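Pyridine synthase TbtD (Thermobispora bispora, PDB 5WA4) probably catalyses the formal [4+2] aza-cycloaddition that builds the central pyridine ring of the thiopeptide antibiotic thiomuracin, engaging the leader peptide of its substrate. Local coordinates at residues L83-P89 with D120-H124; P94-L98 with L114-S118; F223-I228 with A345-Y350; A229-E235 with L243-R247. Residue numbers count along the deposited sequence, not the author numbering.

Contact 1 (L83-P89 with D120-H124); sequences LRARPSP and DNTIH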
loop_
_atom_site.group_PDB
_atom_site.type_symbol
_atom_site.label_atom_id
_atom_site.label_comp_id
_atom_site.label_asym_id
_atom_site.label_seq_id
_atom_site.Cartn_x
_atom_site.Cartn_y
_atom_site.Cartn_z
ATOM N N LEU E 83 -17.141 -17.260 47.785
ATOM C CA LEU E 83 -16.778 -18.401 46.950
ATOM C C LEU E 83 -17.376 -19.703 47.456
ATOM O O LEU E 83 -17.776 -20.553 46.669
ATOM C CB LEU E 83 -15.251 -18.499 46.850
ATOM C CG LEU E 83 -14.625 -17.797 45.631
ATOM C CD1 LEU E 83 -15.180 -16.406 45.444
ATOM C CD2 LEU E 83 -13.124 -17.686 45.833
ATOM N N ARG E 84 -17.454 -19.843 48.772
ATOM C CA ARG E 84 -18.050 -21.027 49.377
ATOM C C ARG E 84 -19.573 -20.973 49.237
ATOM O O ARG E 84 -20.217 -21.980 48.945
ATOM C CB ARG E 84 -17.645 -21.130 50.846
ATOM C CG ARG E 84 -16.976 -22.450 51.224
ATOM C CD ARG E 84 -15.481 -22.252 51.525
ATOM N NE ARG E 84 -15.267 -21.126 52.435
ATOM C CZ ARG E 84 -14.084 -20.585 52.713
ATOM N NH1 ARG E 84 -12.967 -21.081 52.182
ATOM N NH2 ARG E 84 -14.020 -19.557 53.553
ATOM N N ALA E 85 -20.132 -19.779 49.420
ATOM C CA ALA E 85 -21.576 -19.577 49.456
ATOM C C ALA E 85 -22.273 -19.653 48.088
ATOM O O ALA E 85 -23.409 -20.106 48.008
ATOM C CB ALA E 85 -21.883 -18.237 50.114
ATOM N N ARG E 86 -21.620 -19.186 47.026
ATOM C CA ARG E 86 -22.217 -19.213 45.689
ATOM C C ARG E 86 -21.216 -19.647 44.609
ATOM O O ARG E 86 -21.019 -18.933 43.626
ATOM C CB ARG E 86 -22.793 -17.836 45.323
ATOM C CG ARG E 86 -23.844 -17.291 46.301
ATOM C CD ARG E 86 -25.247 -17.198 45.681
ATOM N NE ARG E 86 -25.543 -15.912 45.047
ATOM C CZ ARG E 86 -26.023 -15.779 43.811
ATOM N NH1 ARG E 86 -26.238 -16.853 43.068
ATOM N NH2 ARG E 86 -26.275 -14.575 43.311
ATOM N N PRO E 87 -20.602 -20.832 44.762
ATOM C CA PRO E 87 -19.489 -21.189 43.872
ATOM C C PRO E 87 -19.878 -21.399 42.414
ATOM O O PRO E 87 -20.945 -21.931 42.104
ATOM C CB PRO E 87 -18.962 -22.495 44.474
ATOM C CG PRO E 87 -20.119 -23.078 45.144
ATOM C CD PRO E 87 -20.947 -21.934 45.671
ATOM N N SER E 88 -18.979 -20.975 41.535
ATOM C CA SER E 88 -19.148 -21.094 40.100
ATOM C C SER E 88 -19.182 -22.552 39.701
ATOM O O SER E 88 -18.370 -23.332 40.194
ATOM C CB SER E 88 -18.011 -20.370 39.377
ATOM O OG SER E 88 -17.797 -20.891 38.074
ATOM N N PRO E 89 -20.110 -22.916 38.795
ATOM C CA PRO E 89 -20.286 -24.277 38.269
ATOM C C PRO E 89 -19.015 -24.803 37.647
ATOM O O PRO E 89 -18.495 -25.855 38.023
ATOM C CB PRO E 89 -21.341 -24.114 37.173
ATOM C CG PRO E 89 -21.945 -22.785 37.402
ATOM C CD PRO E 89 -20.913 -21.936 38.051
ATOM N N ASP E 120 -11.037 -23.134 39.224
ATOM C CA ASP E 120 -12.207 -22.276 39.375
ATOM C C ASP E 120 -12.446 -22.038 40.860
ATOM O O ASP E 120 -12.040 -22.839 41.700
ATOM C CB ASP E 120 -13.427 -22.902 38.695
ATOM C CG ASP E 120 -14.588 -21.923 38.520
ATOM O OD1 ASP E 120 -14.398 -20.692 38.655
ATOM O OD2 ASP E 120 -15.706 -22.393 38.209
ATOM N N ASN E 121 -13.050 -20.899 41.177
ATOM C CA ASN E 121 -13.397 -20.542 42.550
ATOM C C ASN E 121 -12.232 -20.427 43.536
ATOM O O ASN E 121 -12.472 -20.351 44.742
ATOM C CB ASN E 121 -14.407 -21.554 43.109
ATOM C CG ASN E 121 -15.647 -21.659 42.266
ATOM O OD1 ASN E 121 -16.492 -20.764 42.276
ATOM N ND2 ASN E 121 -15.769 -22.760 41.527
ATOM N N THR E 122 -10.991 -20.419 43.045
ATOM C CA THR E 122 -9.829 -20.184 43.915
ATOM C C THR E 122 -9.384 -18.716 43.957
ATOM O O THR E 122 -9.745 -17.922 43.092
ATOM C CB THR E 122 -8.612 -21.023 43.488
ATOM O OG1 THR E 122 -8.300 -20.755 42.116
ATOM C CG2 THR E 122 -8.893 -22.490 43.656
ATOM N N ILE E 123 -8.589 -18.379 44.972
ATOM C CA ILE E 123 -7.995 -17.053 45.137
ATOM C C ILE E 123 -6.488 -17.161 45.168
ATOM O O ILE E 123 -5.932 -17.859 46.009
ATOM C CB ILE E 123 -8.461 -16.360 46.436
ATOM C CG1 ILE E 123 -9.894 -15.854 46.286
ATOM C CG2 ILE E 123 -7.528 -15.216 46.791
ATOM C CD1 ILE E 123 -10.458 -15.216 47.540
ATOM N N HIS E 124 -5.820 -16.475 44.248
ATOM C CA HIS E 124 -4.364 -16.490 44.217
ATOM C C HIS E 124 -3.831 -15.077 44.423
ATOM O O HIS E 124 -4.307 -14.121 43.801
ATOM C CB HIS E 124 -3.855 -17.068 42.899
ATOM C CG HIS E 124 -4.444 -18.395 42.552
ATOM N ND1 HIS E 124 -3.832 -19.590 42.876
ATOM C CD2 HIS E 124 -5.596 -18.721 41.918
ATOM C CE1 HIS E 124 -4.579 -20.594 42.450
ATOM N NE2 HIS E 124 -5.655 -20.095 41.865
#

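Contact 2 (P94-L98 with L114-S118); sequences PSAFL and LMPWS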
loop_
_atom_site.group_PDB
_atom_site.type_symbol
_atom_site.label_atom_id
_atom_site.label_comp_id
_atom_site.label_asym_id
_atom_site.label_seq_id
_atom_site.Cartn_x
_atom_site.Cartn_y
_atom_site.Cartn_z
ATOM N N PRO E 94 -12.482 -25.668 28.510
ATOM C CA PRO E 94 -11.469 -24.622 28.332
ATOM C C PRO E 94 -10.947 -24.560 26.904
ATOM O O PRO E 94 -11.034 -23.501 26.279
ATOM C CB PRO E 94 -10.370 -25.034 29.311
ATOM C CG PRO E 94 -11.163 -25.641 30.449
ATOM C CD PRO E 94 -12.265 -26.425 29.755
ATOM N N SER E 95 -10.480 -25.682 26.374
ATOM C CA SER E 95 -9.886 -25.692 25.041
ATOM C C SER E 95 -10.807 -25.138 23.938
ATOM O O SER E 95 -10.336 -24.706 22.890
ATOM C CB SER E 95 -9.459 -27.108 24.681
ATOM O OG SER E 95 -10.606 -27.935 24.594
ATOM N N ALA E 96 -12.111 -25.146 24.169
ATOM C CA ALA E 96 -13.053 -24.588 23.200
ATOM C C ALA E 96 -12.806 -23.106 22.988
ATOM O O ALA E 96 -13.166 -22.551 21.953
ATOM C CB ALA E 96 -14.504 -24.818 23.667
ATOM N N PHE E 97 -12.208 -22.469 23.993
ATOM C CA PHE E 97 -11.918 -21.043 23.942
ATOM C C PHE E 97 -10.499 -20.756 23.470
ATOM O O PHE E 97 -10.180 -19.603 23.224
ATOM C CB PHE E 97 -12.116 -20.378 25.315
ATOM C CG PHE E 97 -13.556 -20.186 25.709
ATOM C CD1 PHE E 97 -14.265 -21.205 26.337
ATOM C CD2 PHE E 97 -14.196 -18.983 25.465
ATOM C CE1 PHE E 97 -15.571 -21.024 26.707
ATOM C CE2 PHE E 97 -15.504 -18.788 25.821
ATOM C CZ PHE E 97 -16.204 -19.814 26.441
ATOM N N LEU E 98 -9.639 -21.772 23.372
ATOM C CA LEU E 98 -8.221 -21.518 23.088
ATOM C C LEU E 98 -8.056 -20.674 21.809
ATOM O O LEU E 98 -7.479 -19.594 21.871
ATOM C CB LEU E 98 -7.418 -22.829 22.989
ATOM C CG LEU E 98 -5.893 -22.739 22.802
ATOM C CD1 LEU E 98 -5.272 -22.032 23.968
ATOM C CD2 LEU E 98 -5.263 -24.092 22.683
ATOM N N LEU E 114 -2.094 -19.540 28.130
ATOM C CA LEU E 114 -3.504 -19.438 27.813
ATOM C C LEU E 114 -4.204 -20.671 28.336
ATOM O O LEU E 114 -5.364 -20.599 28.734
ATOM C CB LEU E 114 -3.724 -19.308 26.316
ATOM C CG LEU E 114 -3.057 -18.130 25.618
ATOM C CD1 LEU E 114 -3.457 -18.091 24.142
ATOM C CD2 LEU E 114 -3.440 -16.821 26.315
ATOM N N MET E 115 -3.464 -21.789 28.294
ATOM C CA MET E 115 -3.816 -23.131 28.796
ATOM C C MET E 115 -2.718 -23.621 29.736
ATOM O O MET E 115 -1.548 -23.310 29.512
ATOM C CB MET E 115 -3.929 -24.138 27.651
ATOM C CG MET E 115 -5.204 -24.106 26.859
ATOM S SD MET E 115 -6.609 -24.671 27.824
ATOM C CE MET E 115 -7.608 -23.195 27.712
ATOM N N PRO E 116 -3.056 -24.402 30.777
ATOM C CA PRO E 116 -4.310 -24.800 31.423
ATOM C C PRO E 116 -4.919 -23.687 32.268
ATOM O O PRO E 116 -4.150 -22.964 32.904
ATOM C CB PRO E 116 -3.872 -25.948 32.340
ATOM C CG PRO E 116 -2.608 -26.452 31.754
ATOM C CD PRO E 116 -1.935 -25.231 31.252
ATOM N N TRP E 117 -6.246 -23.571 32.312
ATOM C CA TRP E 117 -6.895 -22.575 33.173
ATOM C C TRP E 117 -6.484 -22.712 34.640
ATOM O O TRP E 117 -6.124 -23.790 35.118
ATOM C CB TRP E 117 -8.427 -22.657 33.067
ATOM C CG TRP E 117 -8.975 -22.091 31.775
ATOM C CD1 TRP E 117 -8.264 -21.809 30.647
ATOM C CD2 TRP E 117 -10.339 -21.736 31.485
ATOM N NE1 TRP E 117 -9.095 -21.303 29.677
ATOM C CE2 TRP E 117 -10.370 -21.242 30.165
ATOM C CE3 TRP E 117 -11.533 -21.768 32.219
ATOM C CZ2 TRP E 117 -11.546 -20.804 29.554
ATOM C CZ3 TRP E 117 -12.711 -21.324 31.610
ATOM C CH2 TRP E 117 -12.704 -20.847 30.297
ATOM N N SER E 118 -6.502 -21.583 35.333
ATOM C CA SER E 118 -6.435 -21.547 36.785
ATOM C C SER E 118 -7.668 -22.266 37.332
ATOM O O SER E 118 -8.727 -22.255 36.691
ATOM C CB SER E 118 -6.372 -20.094 37.269
ATOM O OG SER E 118 -6.797 -19.945 38.607
#

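Contact 3 (F223-I228 with A345-Y350); sequences FTERLI and AAADVY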
loop_
_atom_site.group_PDB
_atom_site.type_symbol
_atom_site.label_atom_id
_atom_site.label_comp_id
_atom_site.label_asym_id
_atom_site.label_seq_id
_atom_site.Cartn_x
_atom_site.Cartn_y
_atom_site.Cartn_z
ATOM N N PHE E 223 -35.322 7.781 22.023
ATOM C CA PHE E 223 -33.886 8.055 22.038
ATOM C C PHE E 223 -33.582 9.546 22.063
ATOM O O PHE E 223 -32.748 9.990 22.842
ATOM C CB PHE E 223 -33.182 7.419 20.829
ATOM C CG PHE E 223 -32.858 5.969 21.017
ATOM C CD1 PHE E 223 -31.743 5.588 21.731
ATOM C CD2 PHE E 223 -33.673 4.990 20.491
ATOM C CE1 PHE E 223 -31.447 4.257 21.919
ATOM C CE2 PHE E 223 -33.376 3.669 20.673
ATOM C CZ PHE E 223 -32.264 3.297 21.395
ATOM N N THR E 224 -34.236 10.308 21.191
ATOM C CA THR E 224 -33.949 11.727 21.065
ATOM C C THR E 224 -34.247 12.466 22.349
ATOM O O THR E 224 -33.509 13.373 22.739
ATOM C CB THR E 224 -34.762 12.384 19.957
ATOM O OG1 THR E 224 -36.136 11.995 20.091
ATOM C CG2 THR E 224 -34.236 11.994 18.595
ATOM N N GLU E 225 -35.332 12.086 23.011
ATOM C CA GLU E 225 -35.738 12.843 24.185
ATOM C C GLU E 225 -34.994 12.394 25.454
ATOM O O GLU E 225 -34.897 13.167 26.420
ATOM C CB GLU E 225 -37.263 12.794 24.348
ATOM C CG GLU E 225 -37.952 13.804 23.411
ATOM C CD GLU E 225 -39.449 13.596 23.277
ATOM O OE1 GLU E 225 -39.947 12.532 23.706
ATOM O OE2 GLU E 225 -40.131 14.493 22.732
ATOM N N ARG E 226 -34.410 11.195 25.441
ATOM C CA ARG E 226 -33.468 10.857 26.507
ATOM C C ARG E 226 -32.092 11.535 26.293
ATOM O O ARG E 226 -31.403 11.870 27.254
ATOM C CB ARG E 226 -33.286 9.357 26.630
ATOM C CG ARG E 226 -32.661 9.003 27.942
ATOM C CD ARG E 226 -32.310 7.560 28.047
ATOM N NE ARG E 226 -31.764 7.287 29.372
ATOM C CZ ARG E 226 -32.506 7.114 30.462
ATOM N NH1 ARG E 226 -33.821 7.210 30.374
ATOM N NH2 ARG E 226 -31.940 6.845 31.637
ATOM N N LEU E 227 -31.708 11.750 25.039
ATOM C CA LEU E 227 -30.436 12.389 24.749
ATOM C C LEU E 227 -30.496 13.879 25.110
ATOM O O LEU E 227 -29.577 14.409 25.724
ATOM C CB LEU E 227 -30.050 12.186 23.280
ATOM C CG LEU E 227 -28.832 12.946 22.744
ATOM C CD1 LEU E 227 -28.044 12.034 21.841
ATOM C CD2 LEU E 227 -29.232 14.190 21.982
ATOM N N ILE E 228 -31.586 14.542 24.739
ATOM C CA ILE E 228 -31.883 15.883 25.243
ATOM C C ILE E 228 -31.851 15.940 26.783
ATOM O O ILE E 228 -31.366 16.904 27.369
ATOM C CB ILE E 228 -33.261 16.370 24.759
ATOM C CG1 ILE E 228 -33.282 16.462 23.235
ATOM C CG2 ILE E 228 -33.577 17.729 25.343
ATOM C CD1 ILE E 228 -34.589 16.956 22.679
ATOM N N ALA E 345 -29.291 9.640 17.431
ATOM C CA ALA E 345 -30.061 10.555 18.267
ATOM C C ALA E 345 -29.529 11.993 18.190
ATOM O O ALA E 345 -30.297 12.935 17.970
ATOM C CB ALA E 345 -30.056 10.078 19.687
ATOM N N ALA E 346 -28.216 12.155 18.366
ATOM C CA ALA E 346 -27.590 13.469 18.269
ATOM C C ALA E 346 -27.853 14.107 16.922
ATOM O O ALA E 346 -28.178 15.275 16.850
ATOM C CB ALA E 346 -26.105 13.370 18.513
ATOM N N ALA E 347 -27.722 13.340 15.853
ATOM C CA ALA E 347 -27.905 13.885 14.513
ATOM C C ALA E 347 -29.314 14.459 14.355
ATOM O O ALA E 347 -29.522 15.468 13.659
ATOM C CB ALA E 347 -27.638 12.812 13.454
ATOM N N ASP E 348 -30.280 13.830 15.017
ATOM C CA ASP E 348 -31.646 14.313 14.920
ATOM C C ASP E 348 -31.800 15.609 15.684
ATOM O O ASP E 348 -32.166 16.631 15.107
ATOM C CB ASP E 348 -32.627 13.267 15.435
ATOM C CG ASP E 348 -33.261 12.481 14.309
ATOM O OD1 ASP E 348 -33.499 13.093 13.239
ATOM O OD2 ASP E 348 -33.487 11.256 14.482
ATOM N N VAL E 349 -31.481 15.558 16.974
ATOM C CA VAL E 349 -31.711 16.674 17.883
ATOM C C VAL E 349 -31.010 17.938 17.444
ATOM O O VAL E 349 -31.606 19.008 17.482
ATOM C CB VAL E 349 -31.252 16.355 19.304
ATOM C CG1 VAL E 349 -31.489 17.561 20.200
ATOM C CG2 VAL E 349 -31.976 15.112 19.828
ATOM N N TYR E 350 -29.759 17.803 17.008
ATOM C CA TYR E 350 -28.915 18.956 16.691
ATOM C C TYR E 350 -28.945 19.313 15.202
ATOM O O TYR E 350 -28.361 20.313 14.775
ATOM C CB TYR E 350 -27.477 18.710 17.181
ATOM C CG TYR E 350 -27.439 18.615 18.693
ATOM C CD1 TYR E 350 -27.597 19.747 19.482
ATOM C CD2 TYR E 350 -27.306 17.388 19.336
ATOM C CE1 TYR E 350 -27.601 19.664 20.870
ATOM C CE2 TYR E 350 -27.302 17.295 20.727
ATOM C CZ TYR E 350 -27.447 18.439 21.488
ATOM O OH TYR E 350 -27.452 18.351 22.872
#

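Contact 4 (A229-E235 with L243-R247); sequences AVASSAE and LPHVR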
loop_
_atom_site.group_PDB
_atom_site.type_symbol
_atom_site.label_atom_id
_atom_site.label_comp_id
_atom_site.label_asym_id
_atom_site.label_seq_id
_atom_site.Cartn_x
_atom_site.Cartn_y
_atom_site.Cartn_z
ATOM N N ALA E 229 -32.353 14.895 27.432
ATOM C CA ALA E 229 -32.400 14.865 28.888
ATOM C C ALA E 229 -31.038 14.535 29.533
ATOM O O ALA E 229 -30.726 15.045 30.618
ATOM C CB ALA E 229 -33.469 13.872 29.352
ATOM N N VAL E 230 -30.242 13.679 28.887
ATOM C CA VAL E 230 -28.921 13.318 29.412
ATOM C C VAL E 230 -27.958 14.485 29.258
ATOM O O VAL E 230 -27.151 14.777 30.155
ATOM C CB VAL E 230 -28.333 12.078 28.707
ATOM C CG1 VAL E 230 -26.824 12.054 28.796
ATOM C CG2 VAL E 230 -28.902 10.834 29.328
ATOM N N ALA E 231 -28.058 15.160 28.121
ATOM C CA ALA E 231 -27.242 16.328 27.892
ATOM C C ALA E 231 -27.559 17.388 28.952
ATOM O O ALA E 231 -26.645 18.021 29.472
ATOM C CB ALA E 231 -27.455 16.865 26.487
ATOM N N SER E 232 -28.844 17.550 29.282
ATOM C CA SER E 232 -29.293 18.496 30.308
ATOM C C SER E 232 -28.631 18.236 31.661
ATOM O O SER E 232 -28.051 19.142 32.252
ATOM C CB SER E 232 -30.819 18.444 30.474
ATOM O OG SER E 232 -31.502 18.955 29.339
ATOM N N SER E 233 -28.709 17.004 32.156
ATOM C CA SER E 233 -28.028 16.639 33.402
ATOM C C SER E 233 -26.515 16.704 33.286
ATOM O O SER E 233 -25.803 16.444 34.249
ATOM C CB SER E 233 -28.423 15.232 33.857
ATOM O OG SER E 233 -29.693 15.229 34.464
ATOM N N ALA E 234 -26.020 17.025 32.100
ATOM C CA ALA E 234 -24.597 17.051 31.896
ATOM C C ALA E 234 -24.048 18.471 31.941
ATOM O O ALA E 234 -22.852 18.657 32.199
ATOM C CB ALA E 234 -24.255 16.396 30.597
ATOM N N GLU E 235 -24.920 19.462 31.725
ATOM C CA GLU E 235 -24.481 20.852 31.664
ATOM C C GLU E 235 -24.981 21.767 32.791
ATOM O O GLU E 235 -24.182 22.479 33.385
ATOM C CB GLU E 235 -24.862 21.456 30.307
ATOM C CG GLU E 235 -26.338 21.434 29.965
ATOM C CD GLU E 235 -26.627 21.960 28.559
ATOM O OE1 GLU E 235 -25.763 21.809 27.670
ATOM O OE2 GLU E 235 -27.708 22.559 28.350
ATOM N N LEU E 243 -31.303 13.542 36.645
ATOM C CA LEU E 243 -30.598 12.261 36.470
ATOM C C LEU E 243 -29.293 12.291 37.237
ATOM O O LEU E 243 -28.273 12.704 36.683
ATOM C CB LEU E 243 -30.254 11.971 35.007
ATOM C CG LEU E 243 -31.218 11.603 33.894
ATOM C CD1 LEU E 243 -30.406 11.445 32.639
ATOM C CD2 LEU E 243 -31.949 10.325 34.202
ATOM N N PRO E 244 -29.307 11.881 38.508
ATOM C CA PRO E 244 -28.070 11.890 39.302
ATOM C C PRO E 244 -26.841 11.281 38.613
ATOM O O PRO E 244 -25.978 12.045 38.243
ATOM C CB PRO E 244 -28.464 11.087 40.539
ATOM C CG PRO E 244 -29.898 11.473 40.735
ATOM C CD PRO E 244 -30.492 11.659 39.352
ATOM N N HIS E 245 -26.795 9.972 38.398
ATOM C CA HIS E 245 -25.564 9.272 38.031
ATOM C C HIS E 245 -24.798 9.880 36.829
ATOM O O HIS E 245 -23.594 9.627 36.663
ATOM C CB HIS E 245 -25.872 7.811 37.705
ATOM C CG HIS E 245 -26.474 7.639 36.355
ATOM N ND1 HIS E 245 -27.720 8.131 36.033
ATOM C CD2 HIS E 245 -25.969 7.113 35.217
ATOM C CE1 HIS E 245 -27.974 7.877 34.763
ATOM N NE2 HIS E 245 -26.925 7.266 34.243
ATOM N N VAL E 246 -25.491 10.628 35.974
ATOM C CA VAL E 246 -24.825 11.354 34.905
ATOM C C VAL E 246 -23.994 12.484 35.520
ATOM O O VAL E 246 -22.836 12.695 35.143
ATOM C CB VAL E 246 -25.829 11.916 33.870
ATOM C CG1 VAL E 246 -25.286 13.171 33.182
ATOM C CG2 VAL E 246 -26.168 10.854 32.843
ATOM N N ARG E 247 -24.584 13.188 36.482
ATOM C CA ARG E 247 -23.920 14.294 37.140
ATOM C C ARG E 247 -22.660 13.870 37.856
ATOM O O ARG E 247 -21.653 14.583 37.803
ATOM C CB ARG E 247 -24.856 15.009 38.120
ATOM C CG ARG E 247 -25.706 15.927 37.359
ATOM C CD ARG E 247 -25.281 17.371 37.578
ATOM N NE ARG E 247 -25.411 17.999 36.265
ATOM C CZ ARG E 247 -24.942 19.198 35.918
ATOM N NH1 ARG E 247 -24.336 19.976 36.796
ATOM N NH2 ARG E 247 -25.069 19.622 34.673
#

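Contact 1 (L83-P89 with D120-H124)
N121 fits its carboxamide against the backbone of S88, lying beside P87, whose CB comes within 3.7 Å of N121 OD1. Two hydrogen bonds fix it. S88 N donates to N121 OD1 (2.6 Å, N-H...O 146°), and N121 ND2 donates to S88 O (3.0 Å, 166°), so a single amide group satisfies both the NH and the CO of one residue, much as a neighbouring strand would. N121 itself has phi/psi of 61/12, a left-handed conformation. Next to it, S88 OG donates to D120 OD2 at 2.6 Å; the same OG also bonds to the backbone N of A19, while D120 OD1 receives the N of H18. Few apolar pairs form, but L83, in the last turn of helix 64-85, is well covered: its CD2 lies 3.7 Å from I123 CG1 and 3.0 Å from N121 O. R86 is the first residue to leave helical angles, so the contact ties the chain leaving that helix to the approach of strand 123-128, an outermost strand, within this chain, of the antiparallel sheet, where T122 pairs through its backbone with D16. Three directional bonds at S88 thus fix the loop, while L83 adds apolar burial.

Contact 2 (P94-L98 with L114-S118)
L114 opens the segment with its CB 3.9 Å from L98 CD1. The backbones are close at this point, L98 CA and L114 CA being 7.0 Å apart. M115 reaches further across. Its CG is 3.6 Å from L98 CD1, and its CE ends 3.7 Å from P94 CB and 4.0 Å from S95 N, so the M115 side chain, with CG on L98 and CE on P94, bridges the two ends of 94-98. These two loops flank helix 98-107, the first leading into it and the second leaving it for strand 123-128; the contact therefore closes a loop-helix-loop excursion inserted between helix 64-85 and that strand. P94 to F97 have helical phi/psi, and F97 N bonds to P94 O at 2.8 Å, a tight turn that brings P94, F97 and L98 within reach of the facing loop. P116 follows a cis peptide bond and its CA-to-CB bond points away, while W117 turns back toward 94-98. P94 CB sits 3.8 Å from the centroid of the five-membered ring of W117, only 6° off the normal, a CH-pi contact over the indole face. F97 meets the six-membered ring obliquely, with centroids 6.0 Å apart and planes at 48°; F97 also packs on M91 of the second subunit. H18 adds an edge-to-face ring contact to W117, and S118 OG, beyond reach of 94-98, bonds to D16 OD1.

Contact 3 (F223-I228 with A345-Y350)
Helices 220-235 and 332-352 cross steeply here: the axes of 223-228 and 345-350 approach to 8.9 Å at -78°. Apolar contacts dominate. L227 is a knob in the hole formed by A345, A346, V349 and Y350, with L227 CD1 3.5 Å from A345 CB and L227 CD2 3.6 Å from V349 CG2 and 3.9 Å from Y350 CE2. I228 CG1 touches V349 CG1 at 3.7 Å. The small A345 sits at the closest CA-CA approach, 4.9 Å between T224 CA and A345 CA, and T224 CG2 lies 3.8 Å from D348 CB. The polar ends have partners beyond the two segments: T224 OG1 bonds to R220 O earlier in its own helix, and D348 bonds through OD2 to Y216 and through OD1, in a salt bridge, to R220 of the third subunit. F223 and R226 pack on the bound peptide, so one end of this crossing borders the leader-binding surface. Mutual fit of apolar side chains thus holds the two helices together, while D348 joins helix 332-352 to the subunit interface.

Contact 4 (A229-E235 with L243-R247)
R247 carries the polar load of this corner. Its NE donates to S233 O at 2.6 Å with an N-H...O angle of 148°, satisfying the carbonyl of S233 near the C-terminal end of helix 220-235. R247 NH2 adds a weak bond to the same S233 O (3.3 Å, 123°), but this nitrogen is modelled too close to E235, so its place is uncertain. On its side chain, S233 OG accepts from L243 N at 3.2 Å and 130°, again weakly; L243 is the N-cap residue of helix 244-265. The arrangement is a helix-loop-helix turn: the loop between helix 220-235 and helix 244-265 returns the chain so that S233 CA lies 5.9 Å from L243 CA, and A234 CA 6.0 Å from R247 CA. Beside the polar bonds, V230, L243 and V246 make apolar contacts, with V230 CG2 3.7 Å from L243 CD1 and V246 CG1 3.8 Å from S233 CB and 4.3 Å from A234 CB. V230 continues onto V173 of helix 164-178. Two further polar ends are satisfied: S232 OG bonds to I228 O one turn back, and E235 OE1 receives NE2 of H177.

Contacts 1 and 2 lie on one side of the chain's centre, contacts 3 and 4 on the opposite side, with centres 38 to 44 Å apart across the divide. Contact 2 is nested in the loop closed by contact 1; their centres are 18 Å apart and H124 NE2 comes 3.5 Å from S118 OG. Contact 1 joins the end of helix 64-85 to the approach of strand 123-128, and contact 2 lies in the loops flanking helix 98-107. Further along the chain, contact 4 is nested within contact 3. They share helix 220-235, stand 14 Å apart between centres, and meet where Y350 OH lies 3.9 Å from A231 CB. The protein thus pairs a sheet-bearing half with a helical half, the latter bordering the bound leader peptide at contact 3.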